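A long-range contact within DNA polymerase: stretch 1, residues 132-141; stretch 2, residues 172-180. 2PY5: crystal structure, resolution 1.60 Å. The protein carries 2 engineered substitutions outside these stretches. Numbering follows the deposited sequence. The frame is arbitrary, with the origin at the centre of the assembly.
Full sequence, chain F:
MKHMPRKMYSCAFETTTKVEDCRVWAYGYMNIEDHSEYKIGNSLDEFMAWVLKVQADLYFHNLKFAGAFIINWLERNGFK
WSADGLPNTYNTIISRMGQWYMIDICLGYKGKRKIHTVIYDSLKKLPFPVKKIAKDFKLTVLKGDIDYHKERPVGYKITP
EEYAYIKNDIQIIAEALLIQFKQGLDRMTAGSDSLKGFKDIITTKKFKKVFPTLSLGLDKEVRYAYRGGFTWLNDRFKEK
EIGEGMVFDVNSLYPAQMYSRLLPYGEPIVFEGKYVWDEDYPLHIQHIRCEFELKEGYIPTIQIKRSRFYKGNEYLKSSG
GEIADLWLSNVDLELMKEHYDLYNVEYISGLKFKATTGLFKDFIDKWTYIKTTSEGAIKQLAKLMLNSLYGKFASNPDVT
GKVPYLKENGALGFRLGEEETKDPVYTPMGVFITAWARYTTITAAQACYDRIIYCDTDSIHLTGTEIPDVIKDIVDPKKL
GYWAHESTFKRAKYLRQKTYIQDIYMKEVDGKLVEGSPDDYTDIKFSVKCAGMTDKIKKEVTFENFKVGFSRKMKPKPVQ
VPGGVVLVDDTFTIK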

# COMPACT_ATOMS: atom_id res chain seq x y z
N LYS F 132 -9.19 4.23 -11.51
CA LYS F 132 -9.79 3.23 -10.63
C LYS F 132 -10.75 3.88 -9.64
O LYS F 132 -11.83 3.34 -9.37
CB LYS F 132 -8.72 2.42 -9.90
CG LYS F 132 -9.28 1.40 -8.94
CD LYS F 132 -8.25 0.33 -8.57
CE LYS F 132 -8.75 -0.54 -7.42
NZ LYS F 132 -10.03 -1.23 -7.75
N ILE F 133 -10.36 5.03 -9.10
CA ILE F 133 -11.25 5.81 -8.25
C ILE F 133 -12.56 6.12 -8.97
O ILE F 133 -13.63 5.94 -8.42
CB ILE F 133 -10.60 7.13 -7.78
CG1 ILE F 133 -9.43 6.83 -6.83
CG2 ILE F 133 -11.65 8.02 -7.07
CD1 ILE F 133 -8.48 7.98 -6.59
N ALA F 134 -12.48 6.58 -10.21
CA ALA F 134 -13.71 6.90 -10.94
C ALA F 134 -14.60 5.67 -11.10
O ALA F 134 -15.81 5.73 -10.91
CB ALA F 134 -13.38 7.52 -12.30
N LYS F 135 -13.98 4.54 -11.43
CA LYS F 135 -14.72 3.29 -11.61
C LYS F 135 -15.42 2.85 -10.32
O LYS F 135 -16.63 2.64 -10.29
CB LYS F 135 -13.77 2.19 -12.08
N ASP F 136 -14.63 2.73 -9.26
CA ASP F 136 -15.11 2.18 -7.98
C ASP F 136 -16.06 3.13 -7.25
O ASP F 136 -16.98 2.69 -6.56
CB ASP F 136 -13.93 1.84 -7.07
CG ASP F 136 -13.07 0.71 -7.61
OD1 ASP F 136 -13.55 -0.08 -8.46
OD2 ASP F 136 -11.91 0.61 -7.16
N PHE F 137 -15.84 4.44 -7.41
CA PHE F 137 -16.66 5.45 -6.76
C PHE F 137 -17.86 5.86 -7.62
O PHE F 137 -18.65 6.71 -7.22
CB PHE F 137 -15.84 6.70 -6.41
CG PHE F 137 -14.98 6.56 -5.17
CD1 PHE F 137 -14.01 5.57 -5.08
CD2 PHE F 137 -15.12 7.45 -4.10
CE1 PHE F 137 -13.22 5.44 -3.93
CE2 PHE F 137 -14.32 7.33 -2.96
CZ PHE F 137 -13.38 6.33 -2.88
N LYS F 138 -18.01 5.23 -8.79
CA LYS F 138 -19.13 5.46 -9.72
C LYS F 138 -19.20 6.92 -10.17
O LYS F 138 -20.27 7.53 -10.14
CB LYS F 138 -20.46 5.01 -9.11
CG LYS F 138 -20.42 3.65 -8.47
CD LYS F 138 -20.03 2.54 -9.44
CE LYS F 138 -21.11 2.26 -10.46
NZ LYS F 138 -20.96 0.90 -11.07
N LEU F 139 -18.05 7.44 -10.61
CA LEU F 139 -17.90 8.83 -11.05
C LEU F 139 -17.65 8.85 -12.55
O LEU F 139 -17.09 7.89 -13.10
CB LEU F 139 -16.72 9.49 -10.31
CG LEU F 139 -16.73 9.43 -8.77
CD1 LEU F 139 -15.47 10.06 -8.21
CD2 LEU F 139 -17.98 10.11 -8.23
N THR F 140 -18.05 9.93 -13.22
CA THR F 140 -17.88 10.04 -14.67
C THR F 140 -16.40 10.11 -15.04
O THR F 140 -15.65 10.87 -14.44
CB THR F 140 -18.59 11.28 -15.24
OG1 THR F 140 -19.99 11.22 -14.91
CG2 THR F 140 -18.44 11.35 -16.75
N VAL F 141 -16.00 9.31 -16.02
CA VAL F 141 -14.62 9.31 -16.51
C VAL F 141 -14.59 9.21 -18.03
O VAL F 141 -15.34 8.43 -18.62
CB VAL F 141 -13.78 8.16 -15.89
CG1 VAL F 141 -14.42 6.81 -16.15
CG2 VAL F 141 -12.34 8.20 -16.42
N ILE F 172 -12.84 14.22 -11.02
CA ILE F 172 -12.92 12.89 -10.39
C ILE F 172 -12.39 12.97 -8.95
O ILE F 172 -13.06 12.52 -8.00
CB ILE F 172 -12.12 11.83 -11.17
CG1 ILE F 172 -12.86 11.46 -12.46
CG2 ILE F 172 -11.89 10.56 -10.30
CD1 ILE F 172 -11.96 10.85 -13.51
N ILE F 173 -11.21 13.56 -8.78
CA ILE F 173 -10.61 13.68 -7.46
C ILE F 173 -11.43 14.65 -6.57
O ILE F 173 -11.63 14.37 -5.39
CB ILE F 173 -9.12 14.06 -7.54
CG1 ILE F 173 -8.30 12.93 -8.19
CG2 ILE F 173 -8.58 14.38 -6.15
CD1 ILE F 173 -8.41 11.54 -7.48
N ALA F 174 -11.93 15.75 -7.13
CA ALA F 174 -12.83 16.62 -6.36
C ALA F 174 -14.06 15.88 -5.85
O ALA F 174 -14.44 16.04 -4.69
CB ALA F 174 -13.27 17.83 -7.20
N GLU F 175 -14.70 15.10 -6.71
CA GLU F 175 -15.91 14.37 -6.33
C GLU F 175 -15.61 13.33 -5.25
O GLU F 175 -16.37 13.17 -4.29
CB GLU F 175 -16.55 13.71 -7.55
CG GLU F 175 -17.17 14.74 -8.54
CD GLU F 175 -17.71 14.12 -9.82
OE1 GLU F 175 -17.37 12.96 -10.14
OE2 GLU F 175 -18.50 14.80 -10.52
N ALA F 176 -14.52 12.60 -5.43
CA ALA F 176 -14.16 11.53 -4.50
C ALA F 176 -13.76 12.11 -3.14
O ALA F 176 -14.19 11.61 -2.11
CB ALA F 176 -13.03 10.65 -5.06
N LEU F 177 -12.95 13.17 -3.15
CA LEU F 177 -12.55 13.79 -1.89
C LEU F 177 -13.73 14.40 -1.15
O LEU F 177 -13.81 14.29 0.07
CB LEU F 177 -11.49 14.86 -2.09
CG LEU F 177 -10.11 14.35 -2.46
CD1 LEU F 177 -9.22 15.51 -2.79
CD2 LEU F 177 -9.52 13.53 -1.30
N LEU F 178 -14.65 15.02 -1.87
CA LEU F 178 -15.82 15.60 -1.21
C LEU F 178 -16.66 14.52 -0.50
O LEU F 178 -17.08 14.70 0.66
CB LEU F 178 -16.67 16.41 -2.19
CG LEU F 178 -17.84 17.15 -1.53
CD1 LEU F 178 -17.34 18.10 -0.47
CD2 LEU F 178 -18.64 17.88 -2.57
N ILE F 179 -16.90 13.39 -1.17
CA ILE F 179 -17.60 12.28 -0.55
C ILE F 179 -16.87 11.81 0.72
O ILE F 179 -17.49 11.60 1.74
CB ILE F 179 -17.80 11.11 -1.54
CG1 ILE F 179 -18.74 11.52 -2.68
CG2 ILE F 179 -18.35 9.90 -0.84
CD1 ILE F 179 -18.57 10.66 -3.94
N GLN F 180 -15.55 11.65 0.62
CA GLN F 180 -14.73 11.24 1.77
C GLN F 180 -14.85 12.23 2.95
O GLN F 180 -15.13 11.83 4.07
CB GLN F 180 -13.30 11.09 1.31
CG GLN F 180 -12.37 10.42 2.30
CD GLN F 180 -11.05 10.10 1.68
OE1 GLN F 180 -10.58 10.83 0.82
NE2 GLN F 180 -10.45 9.01 2.11
O HOH W 1 -16.33 12.91 -12.78
O HOH W 2 -19.50 11.71 -11.59

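Ile172, with 90 Å² covered by the other stretch, and Leu139, with 73 Å², contribute the largest areas to this contact. Around them the rule is apolar packing between a helix and a segment that begins as a helix and then turns. The axes of helix 132-136 and helix 172-180 approach to 9.9 Å and cross at 56°, and no direct hydrogen bond joins the two stretches.

Ile172 shows how a residue can dominate a contact without aiming at it. Its CA-to-CB bond points sideways, but with chi1 in m and chi2 in t the end of the side chain comes nearer to stretch 1. Ile172 CD1 lies 3.8 Å from Ala134 CB and 4.0 Å from Val141 CG2, so one methyl touches both the helix and the extended segment after it. Ile172 CG1 packs 3.5 Å from the backbone atom Thr140 O, and Ile172 CG2 sits 4.1 Å from Ile133 CG2. The small side chain of Ala134 goes with the closest CA register here, 6.1 Å between Ala134 CA and Ile172 CA.

Leu139 reaches the same helix from beyond the turn. Lys138, at positive phi, ends the first helix in a Schellman motif, and Leu139 N donates back to Ala134 O at 2.8 Å. Anchored in this way, Leu139 directs its CA-to-CB bond toward stretch 2 and spreads its methyls along one helical face: CD1 is 3.5 Å from Ile172 O and 4.0 Å from Ala176 CB, while CD2 is 3.5 Å from Glu175 OE1 and 4.4 Å from Ile179 CD1. Ile172 O is not left unpaired by its apolar neighbour, since it accepts the helical bond from Ala176 N at 3.0 Å.

Ala176 is the small partner that several larger side chains share. Its CB lies 3.6 Å from Ile133 CG2 and 3.9 Å from Phe137 CD2, approaching that ring obliquely. Ile133 also reaches Ile173, nearly one turn before Ala176, its CD1 meeting Ile173 CD1 at 3.7 Å.

The polar edge is handled by water. Glu175 OE1 accepts from water 1 at 2.8 Å and from water 2 at 2.9 Å; water 1 also donates to Thr140 O at 2.7 Å, and water 2 accepts from Thr140 N at 2.8 Å. Both backbone polar groups of Thr140 are thus linked through solvent to one carboxylate oxygen, alongside the apolar packing of Leu139.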